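Local coordinates for protein Ika8 (Synthetic construct, PDB 6G6P) that is of unknown function but forms an artificial, probably designed, eight-bladed WD40-type beta-propeller built from two alternating repeats, at residues 220-225 and 261-266; 224-229 and 239-244; 266-271 and 278-283. All coordinates share one frame; numbering follows the deposited sequence.

Contact 1: residues 220-225 and 261-266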
loop_
_atom_site.group_PDB
_atom_site.type_symbol
_atom_site.label_atom_id
_atom_site.label_comp_id
_atom_site.label_asym_id
_atom_site.label_seq_id
_atom_site.Cartn_x
_atom_site.Cartn_y
_atom_site.Cartn_z
ATOM N N ALA A 220 -5.430 0.919 -8.799
ATOM C CA ALA A 220 -5.431 1.049 -7.352
ATOM C C ALA A 220 -6.695 0.400 -6.810
ATOM O O ALA A 220 -7.771 0.540 -7.399
ATOM C CB ALA A 220 -5.354 2.519 -6.921
ATOM N N LEU A 221 -6.552 -0.313 -5.699
ATOM C CA LEU A 221 -7.676 -0.917 -5.002
ATOM C C LEU A 221 -7.562 -0.605 -3.519
ATOM O O LEU A 221 -6.470 -0.379 -2.993
ATOM C CB LEU A 221 -7.730 -2.441 -5.207
ATOM C CG LEU A 221 -8.107 -3.003 -6.577
ATOM C CD1 LEU A 221 -7.759 -4.483 -6.658
ATOM C CD2 LEU A 221 -9.581 -2.798 -6.843
ATOM N N GLN A 222 -8.706 -0.607 -2.841
ATOM C CA GLN A 222 -8.713 -0.388 -1.401
ATOM C C GLN A 222 -9.913 -1.106 -0.807
ATOM O O GLN A 222 -11.052 -0.855 -1.216
ATOM C CB GLN A 222 -8.755 1.104 -1.079
ATOM C CG GLN A 222 -8.419 1.437 0.355
ATOM C CD GLN A 222 -7.018 1.983 0.506
ATOM O OE1 GLN A 222 -6.724 2.701 1.458
ATOM N NE2 GLN A 222 -6.146 1.649 -0.434
ATOM N N PHE A 223 -9.656 -1.996 0.145
ATOM C CA PHE A 223 -10.693 -2.756 0.826
ATOM C C PHE A 223 -10.898 -2.209 2.228
ATOM O O PHE A 223 -9.933 -1.906 2.936
ATOM C CB PHE A 223 -10.332 -4.245 0.922
ATOM C CG PHE A 223 -10.145 -4.918 -0.407
ATOM C CD1 PHE A 223 -11.117 -4.825 -1.392
ATOM C CD2 PHE A 223 -9.009 -5.668 -0.664
ATOM C CE1 PHE A 223 -10.947 -5.455 -2.610
ATOM C CE2 PHE A 223 -8.834 -6.299 -1.879
ATOM C CZ PHE A 223 -9.804 -6.192 -2.855
ATOM N N LYS A 224 -12.160 -2.089 2.624
ATOM C CA LYS A 224 -12.498 -1.865 4.021
ATOM C C LYS A 224 -13.931 -2.322 4.221
ATOM O O LYS A 224 -14.809 -1.956 3.433
ATOM C CB LYS A 224 -12.343 -0.399 4.419
ATOM C CG LYS A 224 -13.293 0.009 5.517
ATOM C CD LYS A 224 -13.022 1.413 5.951
ATOM C CE LYS A 224 -14.163 2.291 5.526
ATOM N NZ LYS A 224 -13.830 3.687 5.811
ATOM N N ASP A 225 -14.160 -3.113 5.267
ATOM C CA ASP A 225 -15.440 -3.799 5.482
ATOM C C ASP A 225 -15.706 -4.603 4.210
ATOM O O ASP A 225 -14.785 -5.271 3.714
ATOM C CB ASP A 225 -16.520 -2.794 5.869
ATOM C CG ASP A 225 -16.041 -1.786 6.895
ATOM O OD1 ASP A 225 -15.153 -2.135 7.702
ATOM O OD2 ASP A 225 -16.554 -0.647 6.895
ATOM N N LEU A 261 -5.078 5.730 -4.318
ATOM C CA LEU A 261 -6.359 5.744 -3.631
ATOM C C LEU A 261 -6.131 5.719 -2.130
ATOM O O LEU A 261 -5.219 5.048 -1.638
ATOM C CB LEU A 261 -7.233 4.553 -4.045
ATOM C CG LEU A 261 -7.979 4.636 -5.380
ATOM C CD1 LEU A 261 -8.721 3.330 -5.656
ATOM C CD2 LEU A 261 -8.940 5.815 -5.387
ATOM N N ALA A 262 -6.960 6.472 -1.411
ATOM C CA ALA A 262 -7.013 6.421 0.040
ATOM C C ALA A 262 -8.477 6.371 0.452
ATOM O O ALA A 262 -9.344 6.867 -0.272
ATOM C CB ALA A 262 -6.302 7.618 0.672
ATOM N N PHE A 263 -8.750 5.755 1.601
ATOM C CA PHE A 263 -10.113 5.391 1.987
ATOM C C PHE A 263 -10.189 5.353 3.507
ATOM O O PHE A 263 -9.521 4.532 4.143
ATOM C CB PHE A 263 -10.501 4.030 1.393
ATOM C CG PHE A 263 -11.951 3.667 1.560
ATOM C CD1 PHE A 263 -12.897 4.624 1.907
ATOM C CD2 PHE A 263 -12.363 2.354 1.363
ATOM C CE1 PHE A 263 -14.226 4.277 2.057
ATOM C CE2 PHE A 263 -13.683 1.999 1.511
ATOM C CZ PHE A 263 -14.615 2.958 1.858
ATOM N N SER A 264 -10.979 6.252 4.090
ATOM C CA SER A 264 -11.120 6.330 5.539
ATOM C C SER A 264 -12.517 6.829 5.877
ATOM O O SER A 264 -12.996 7.796 5.284
ATOM C CB SER A 264 -10.062 7.252 6.165
ATOM O OG SER A 264 -10.104 7.211 7.587
ATOM N N LYS A 265 -13.153 6.170 6.841
ATOM C CA LYS A 265 -14.554 6.400 7.217
ATOM C C LYS A 265 -15.384 6.337 5.939
ATOM O O LYS A 265 -15.369 5.297 5.259
ATOM C CB LYS A 265 -14.668 7.680 8.016
ATOM C CG LYS A 265 -13.817 7.648 9.266
ATOM C CD LYS A 265 -13.734 8.980 9.993
ATOM C CE LYS A 265 -12.983 8.796 11.308
ATOM N NZ LYS A 265 -13.043 7.377 11.763
ATOM N N ASN A 266 -16.103 7.393 5.568
ATOM C CA ASN A 266 -16.852 7.415 4.321
ATOM C C ASN A 266 -16.237 8.360 3.298
ATOM O O ASN A 266 -16.928 8.798 2.368
ATOM C CB ASN A 266 -18.303 7.797 4.587
ATOM C CG ASN A 266 -18.905 7.051 5.778
ATOM O OD1 ASN A 266 -18.870 5.825 5.840
ATOM N ND2 ASN A 266 -19.491 7.794 6.708
HETATM O O HOH W 1 -6.395 4.135 3.418
#
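K224 lays its side chain over one face of the F263 ring, bridging two neighbouring blades of the WD40 propeller. CB comes in first, 4.0 Å from F263 CE2. With CG nearly opposite the backbone N (chi1 150°), CG and CD carry the chain onward, and a bend at chi3 turns the end over the ring. CE then stands above the aromatic plane, displaced toward the rim, and makes a CH-pi contact with its nearest ring atom, F263 CZ, at 3.8 Å. NZ completes a cation-pi interaction, lying 4.2 Å from the centroid of the F263 ring and 23° off its normal. The same ammonium is modelled implausibly close to K265 O, so its exact placement there is doubtful.

Q222 meets F263 from another direction: its CG is 3.5 Å from F263 CB and lies near the ring plane, at the edge. The amide beyond is held at both ends. NE2 donates back to the carbonyl oxygen of L221, and OE1 accepts a hydrogen bond from a water that also donates to F263 O; the water oxygen lies 3.2 Å from F263 O and ties the two strands together. Further along, L261 puts CD1 against A220 CB at 3.7 Å, a small apolar contact.

The two strand segments run nearly parallel, their axes 7.0 Å apart and 13° from each other, as expected for the innermost strands of adjacent blades around the propeller axis. Away from this contact, L221 and F223 pack on strand 178-183 of the preceding blade, and A262 and S264 on strand 298-304 of the following one. F263 also packs on I227 and V229 of strand 227-232, the next strand of the K224 blade.

Contact 2: residues 224-229 and 239-244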
loop_
_atom_site.group_PDB
_atom_site.type_symbol
_atom_site.label_atom_id
_atom_site.label_comp_id
_atom_site.label_asym_id
_atom_site.label_seq_id
_atom_site.Cartn_x
_atom_site.Cartn_y
_atom_site.Cartn_z
ATOM N N LYS A 224 -12.160 -2.089 2.624
ATOM C CA LYS A 224 -12.498 -1.865 4.021
ATOM C C LYS A 224 -13.931 -2.322 4.221
ATOM O O LYS A 224 -14.809 -1.956 3.433
ATOM C CB LYS A 224 -12.343 -0.399 4.419
ATOM C CG LYS A 224 -13.293 0.009 5.517
ATOM C CD LYS A 224 -13.022 1.413 5.951
ATOM C CE LYS A 224 -14.163 2.291 5.526
ATOM N NZ LYS A 224 -13.830 3.687 5.811
ATOM N N ASP A 225 -14.160 -3.113 5.267
ATOM C CA ASP A 225 -15.440 -3.799 5.482
ATOM C C ASP A 225 -15.706 -4.603 4.210
ATOM O O ASP A 225 -14.785 -5.271 3.714
ATOM C CB ASP A 225 -16.520 -2.794 5.869
ATOM C CG ASP A 225 -16.041 -1.786 6.895
ATOM O OD1 ASP A 225 -15.153 -2.135 7.702
ATOM O OD2 ASP A 225 -16.554 -0.647 6.895
ATOM N N ASN A 226 -16.911 -4.562 3.647
ATOM C CA ASN A 226 -17.211 -5.243 2.396
ATOM C C ASN A 226 -17.278 -4.275 1.219
ATOM O O ASN A 226 -17.921 -4.577 0.207
ATOM C CB ASN A 226 -18.517 -6.024 2.528
ATOM C CG ASN A 226 -18.731 -6.560 3.931
ATOM O OD1 ASN A 226 -18.007 -7.442 4.387
ATOM N ND2 ASN A 226 -19.730 -6.023 4.624
ATOM N N ILE A 227 -16.622 -3.124 1.333
ATOM C CA ILE A 227 -16.653 -2.077 0.320
ATOM C C ILE A 227 -15.290 -2.016 -0.352
ATOM O O ILE A 227 -14.260 -1.924 0.326
ATOM C CB ILE A 227 -17.023 -0.716 0.933
ATOM C CG1 ILE A 227 -18.464 -0.735 1.446
ATOM C CG2 ILE A 227 -16.822 0.399 -0.079
ATOM C CD1 ILE A 227 -18.903 0.569 2.077
ATOM N N VAL A 228 -15.283 -2.064 -1.682
ATOM C CA VAL A 228 -14.065 -1.952 -2.472
ATOM C C VAL A 228 -14.139 -0.674 -3.295
ATOM O O VAL A 228 -15.182 -0.368 -3.884
ATOM C CB VAL A 228 -13.853 -3.179 -3.382
ATOM C CG1 VAL A 228 -15.110 -3.481 -4.180
ATOM C CG2 VAL A 228 -12.676 -2.948 -4.321
ATOM N N VAL A 229 -13.041 0.073 -3.317
ATOM C CA VAL A 229 -12.899 1.262 -4.148
ATOM C C VAL A 229 -11.803 0.975 -5.163
ATOM O O VAL A 229 -10.672 0.640 -4.790
ATOM C CB VAL A 229 -12.573 2.507 -3.312
ATOM C CG1 VAL A 229 -12.657 3.757 -4.176
ATOM C CG2 VAL A 229 -13.515 2.604 -2.126
ATOM N N VAL A 239 -17.160 2.587 -6.495
ATOM C CA VAL A 239 -17.371 2.041 -5.161
ATOM C C VAL A 239 -18.453 0.976 -5.263
ATOM O O VAL A 239 -19.530 1.237 -5.813
ATOM C CB VAL A 239 -17.784 3.143 -4.168
ATOM C CG1 VAL A 239 -17.847 2.601 -2.752
ATOM C CG2 VAL A 239 -16.831 4.330 -4.262
ATOM N N TRP A 240 -18.176 -0.220 -4.745
ATOM C CA TRP A 240 -19.162 -1.287 -4.839
ATOM C C TRP A 240 -18.972 -2.305 -3.721
ATOM O O TRP A 240 -17.956 -2.327 -3.021
ATOM C CB TRP A 240 -19.130 -1.968 -6.215
ATOM C CG TRP A 240 -17.778 -2.307 -6.762
ATOM C CD1 TRP A 240 -16.819 -1.437 -7.195
ATOM C CD2 TRP A 240 -17.256 -3.622 -6.981
ATOM N NE1 TRP A 240 -15.723 -2.131 -7.652
ATOM C CE2 TRP A 240 -15.967 -3.473 -7.532
ATOM C CE3 TRP A 240 -17.749 -4.910 -6.756
ATOM C CZ2 TRP A 240 -15.168 -4.566 -7.859
ATOM C CZ3 TRP A 240 -16.954 -5.992 -7.083
ATOM C CH2 TRP A 240 -15.681 -5.813 -7.629
ATOM N N TYR A 241 -19.987 -3.153 -3.574
ATOM C CA TYR A 241 -20.099 -4.110 -2.482
ATOM C C TYR A 241 -19.518 -5.452 -2.919
ATOM O O TYR A 241 -19.924 -6.003 -3.948
ATOM C CB TYR A 241 -21.572 -4.245 -2.092
ATOM C CG TYR A 241 -21.882 -5.078 -0.870
ATOM C CD1 TYR A 241 -21.457 -4.689 0.393
ATOM C CD2 TYR A 241 -22.643 -6.236 -0.977
ATOM C CE1 TYR A 241 -21.761 -5.445 1.513
ATOM C CE2 TYR A 241 -22.951 -7.000 0.132
ATOM C CZ TYR A 241 -22.508 -6.601 1.374
ATOM O OH TYR A 241 -22.814 -7.362 2.478
ATOM N N ILE A 242 -18.567 -5.976 -2.141
ATOM C CA ILE A 242 -17.869 -7.190 -2.559
ATOM C C ILE A 242 -18.748 -8.429 -2.453
ATOM O O ILE A 242 -18.412 -9.468 -3.033
ATOM C CB ILE A 242 -16.574 -7.397 -1.749
ATOM C CG1 ILE A 242 -16.895 -7.724 -0.291
ATOM C CG2 ILE A 242 -15.678 -6.174 -1.847
ATOM C CD1 ILE A 242 -15.674 -8.051 0.539
ATOM N N GLY A 243 -19.865 -8.357 -1.727
ATOM C CA GLY A 243 -20.732 -9.514 -1.607
ATOM C C GLY A 243 -21.598 -9.755 -2.824
ATOM O O GLY A 243 -21.987 -10.897 -3.090
ATOM N N THR A 244 -21.907 -8.703 -3.577
ATOM C CA THR A 244 -22.799 -8.806 -4.724
ATOM C C THR A 244 -22.243 -8.205 -6.003
ATOM O O THR A 244 -22.746 -8.535 -7.084
ATOM C CB THR A 244 -24.144 -8.129 -4.416
ATOM O OG1 THR A 244 -23.903 -6.867 -3.783
ATOM C CG2 THR A 244 -24.976 -8.995 -3.488
#
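I242 N donates to N226 O at 2.8 Å in an almost straight bond (174°), just beyond the paired part of the 227-232/237-241 hairpin. Next along comes the hydrogen-bonded antiparallel pair V228 and W240: V228 N gives to W240 O at 3.0 Å, and W240 N returns a bond to V228 O at 3.1 Å. I227 with Y241 and V229 with V239 are the non-hydrogen-bonded pairs on either side. A type II' turn from K224 to I227 connects strand 218-224 to strand 227-232.

The packing spreads from this ladder onto both faces. On the V228 face, CG1 sits between the backbone N and carbonyl carbon (chi1 50°), which places this methyl centrally over the indole of W240, 3.5 Å from the centroid of the five-membered ring and 16° off the normal: a CH-pi contact. The same V228 CG1 touches I242 CG2 at 3.6 Å. On the opposite face, I227 CG2 meets V239 CG1, also at 3.6 Å. At the outer end, N226 and Y241 lie side by side, N226 CB coming within 3.4 Å of Y241 CE1, with amide and ring planes almost perpendicular.

These are the second and third strands of a four-stranded WD40 blade, between strand 218-224 and strand 247-250. I197 of strand 197-201, in the preceding blade, covers V228 and W240, whose ring also meets H214 edge-to-face. I227 and V229 pack toward F263 of strand 258-264 in the next blade.

Contact 3: residues 266-271 and 278-283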
loop_
_atom_site.group_PDB
_atom_site.type_symbol
_atom_site.label_atom_id
_atom_site.label_comp_id
_atom_site.label_asym_id
_atom_site.label_seq_id
_atom_site.Cartn_x
_atom_site.Cartn_y
_atom_site.Cartn_z
ATOM N N ASN A 266 -16.103 7.393 5.568
ATOM C CA ASN A 266 -16.852 7.415 4.321
ATOM C C ASN A 266 -16.237 8.360 3.298
ATOM O O ASN A 266 -16.928 8.798 2.368
ATOM C CB ASN A 266 -18.303 7.797 4.587
ATOM C CG ASN A 266 -18.905 7.051 5.778
ATOM O OD1 ASN A 266 -18.870 5.825 5.840
ATOM N ND2 ASN A 266 -19.491 7.794 6.708
ATOM N N ILE A 267 -14.950 8.670 3.441
ATOM C CA ILE A 267 -14.247 9.596 2.563
ATOM C C ILE A 267 -13.308 8.792 1.676
ATOM O O ILE A 267 -12.535 7.964 2.173
ATOM C CB ILE A 267 -13.465 10.652 3.362
ATOM C CG1 ILE A 267 -14.393 11.369 4.362
ATOM C CG2 ILE A 267 -12.818 11.646 2.416
ATOM C CD1 ILE A 267 -15.573 12.042 3.721
ATOM N N VAL A 268 -13.391 9.021 0.368
ATOM C CA VAL A 268 -12.452 8.471 -0.606
ATOM C C VAL A 268 -11.612 9.620 -1.145
ATOM O O VAL A 268 -12.148 10.651 -1.563
ATOM C CB VAL A 268 -13.175 7.735 -1.749
ATOM C CG1 VAL A 268 -12.199 7.330 -2.840
ATOM C CG2 VAL A 268 -13.887 6.519 -1.197
ATOM N N VAL A 269 -10.295 9.455 -1.126
ATOM C CA VAL A 269 -9.362 10.420 -1.704
ATOM C C VAL A 269 -8.647 9.721 -2.853
ATOM O O VAL A 269 -8.025 8.666 -2.657
ATOM C CB VAL A 269 -8.352 10.944 -0.669
ATOM C CG1 VAL A 269 -7.427 11.983 -1.289
ATOM C CG2 VAL A 269 -9.085 11.526 0.534
ATOM N N SER A 270 -8.748 10.291 -4.051
ATOM C CA SER A 270 -8.154 9.710 -5.247
ATOM C C SER A 270 -7.164 10.688 -5.862
ATOM O O SER A 270 -7.418 11.896 -5.908
ATOM C CB SER A 270 -9.234 9.329 -6.273
ATOM O OG SER A 270 -10.054 10.439 -6.595
ATOM N N GLY A 271 -6.031 10.165 -6.320
ATOM C CA GLY A 271 -5.035 10.959 -7.012
ATOM C C GLY A 271 -4.834 10.442 -8.422
ATOM O O GLY A 271 -4.912 9.237 -8.676
ATOM N N LYS A 278 -8.836 14.462 -5.515
ATOM C CA LYS A 278 -10.264 14.646 -5.323
ATOM C C LYS A 278 -10.720 13.915 -4.067
ATOM O O LYS A 278 -10.168 12.872 -3.698
ATOM C CB LYS A 278 -11.048 14.159 -6.546
ATOM C CG LYS A 278 -10.904 15.076 -7.753
ATOM C CD LYS A 278 -11.763 14.617 -8.917
ATOM C CE LYS A 278 -11.801 15.659 -10.027
ATOM N NZ LYS A 278 -12.785 15.300 -11.091
ATOM N N VAL A 279 -11.725 14.483 -3.408
ATOM C CA VAL A 279 -12.237 13.983 -2.138
ATOM C C VAL A 279 -13.725 13.717 -2.308
ATOM O O VAL A 279 -14.487 14.629 -2.654
ATOM C CB VAL A 279 -11.982 14.974 -0.993
ATOM C CG1 VAL A 279 -12.603 14.468 0.295
ATOM C CG2 VAL A 279 -10.488 15.213 -0.822
ATOM N N TRP A 280 -14.137 12.475 -2.067
ATOM C CA TRP A 280 -15.512 12.049 -2.273
ATOM C C TRP A 280 -16.128 11.557 -0.970
ATOM O O TRP A 280 -15.432 11.120 -0.049
ATOM C CB TRP A 280 -15.603 10.933 -3.324
ATOM C CG TRP A 280 -14.750 11.146 -4.534
ATOM C CD1 TRP A 280 -13.450 10.761 -4.703
ATOM C CD2 TRP A 280 -15.142 11.784 -5.754
ATOM N NE1 TRP A 280 -13.008 11.125 -5.952
ATOM C CE2 TRP A 280 -14.028 11.755 -6.617
ATOM C CE3 TRP A 280 -16.325 12.381 -6.201
ATOM C CZ2 TRP A 280 -14.063 12.297 -7.898
ATOM C CZ3 TRP A 280 -16.358 12.919 -7.471
ATOM C CH2 TRP A 280 -15.234 12.875 -8.306
ATOM N N ASP A 281 -17.455 11.628 -0.914
ATOM C CA ASP A 281 -18.248 11.096 0.187
ATOM C C ASP A 281 -19.076 9.942 -0.369
ATOM O O ASP A 281 -19.990 10.162 -1.171
ATOM C CB ASP A 281 -19.134 12.184 0.794
ATOM C CG ASP A 281 -19.962 11.688 1.967
ATOM O OD1 ASP A 281 -19.631 10.628 2.538
ATOM O OD2 ASP A 281 -20.950 12.367 2.321
ATOM N N ILE A 282 -18.752 8.714 0.047
ATOM C CA ILE A 282 -19.425 7.539 -0.501
ATOM C C ILE A 282 -20.865 7.405 -0.041
ATOM O O ILE A 282 -21.585 6.537 -0.544
ATOM C CB ILE A 282 -18.672 6.240 -0.151
ATOM C CG1 ILE A 282 -18.403 6.165 1.350
ATOM C CG2 ILE A 282 -17.387 6.140 -0.942
ATOM C CD1 ILE A 282 -18.391 4.759 1.898
ATOM N N LEU A 283 -21.307 8.226 0.912
ATOM C CA LEU A 283 -22.714 8.208 1.289
ATOM C C LEU A 283 -23.562 8.984 0.290
ATOM O O LEU A 283 -24.683 8.576 -0.027
ATOM C CB LEU A 283 -22.890 8.772 2.698
ATOM C CG LEU A 283 -22.245 7.967 3.828
ATOM C CD1 LEU A 283 -22.726 8.458 5.185
ATOM C CD2 LEU A 283 -22.531 6.483 3.658
#
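W280 points its indole N-H at S270 OG, a side-chain bond across the hairpin of the second and third strands of a WD40 propeller blade. NE1 and OG are 3.1 Å apart, the bond is close to straight (166°), and OG lies in the plane of the indole. On S270 a chi1 of 55°, with OG between the backbone N and carbonyl carbon, turns the hydroxyl toward the indole. The hydroxyl has a second partner, H254 NE2, so it is gripped by two bonds; a linked Trp, Ser and His is consistent with the hydrogen-bonded tetrad of WD40 repeats.

The backbone register puts S270 and W280 diagonally across the ladder, on the same face. S270 with K278 and V268 with W280 are hydrogen-bonded antiparallel pairs, each bonded in both directions, and W280 N to V268 O is the shortest of these bonds at 2.7 Å. Between and beyond them, V269 with V279 and I267 with D281 form non-hydrogen-bonded pairs. The ladder gains one more rung past the strand end, where I282 N donates to N266 O at 3.0 Å.

Apolar groups fill in on both faces. V268 CG2 meets I282 CG2 at 3.5 Å, the two side chains crossing at about a right angle; on the other face, I267 CG2 presses on V279 CG1, also at 3.5 Å. V269 and I267 reach across to F303 in the following blade. K278 runs extended beyond CG and leads away from the hairpin, its NZ hydrogen-bonding to G253 O. At the far end N266 ND2 rests against L283 CD1 at 3.6 Å, while D281 OD1 accepts a weak bond from L283 N at 3.3 Å.

How the contacts relate
Contact 1 lies in the interface between two blades, and contacts 2 and 3 are corresponding hairpins within them. Its centre lies about 9 Å from the centre of each hairpin; the hairpin centres are about 14 Å apart. Each innermost strand continues into the hairpin of its own blade: Q222 O and V229 N, 3.0 Å apart, probably hydrogen-bond toward contact 2, and A262 N and V269 O, at 2.7 Å, toward contact 3. The hairpins also touch directly, V229 CG1 against V268 CG1 and V239 CG2 against I282 CG2, both at 3.8 Å. Contact 1 joins inner strands, contacts 2 and 3 hold single hairpins together; none includes a ligand.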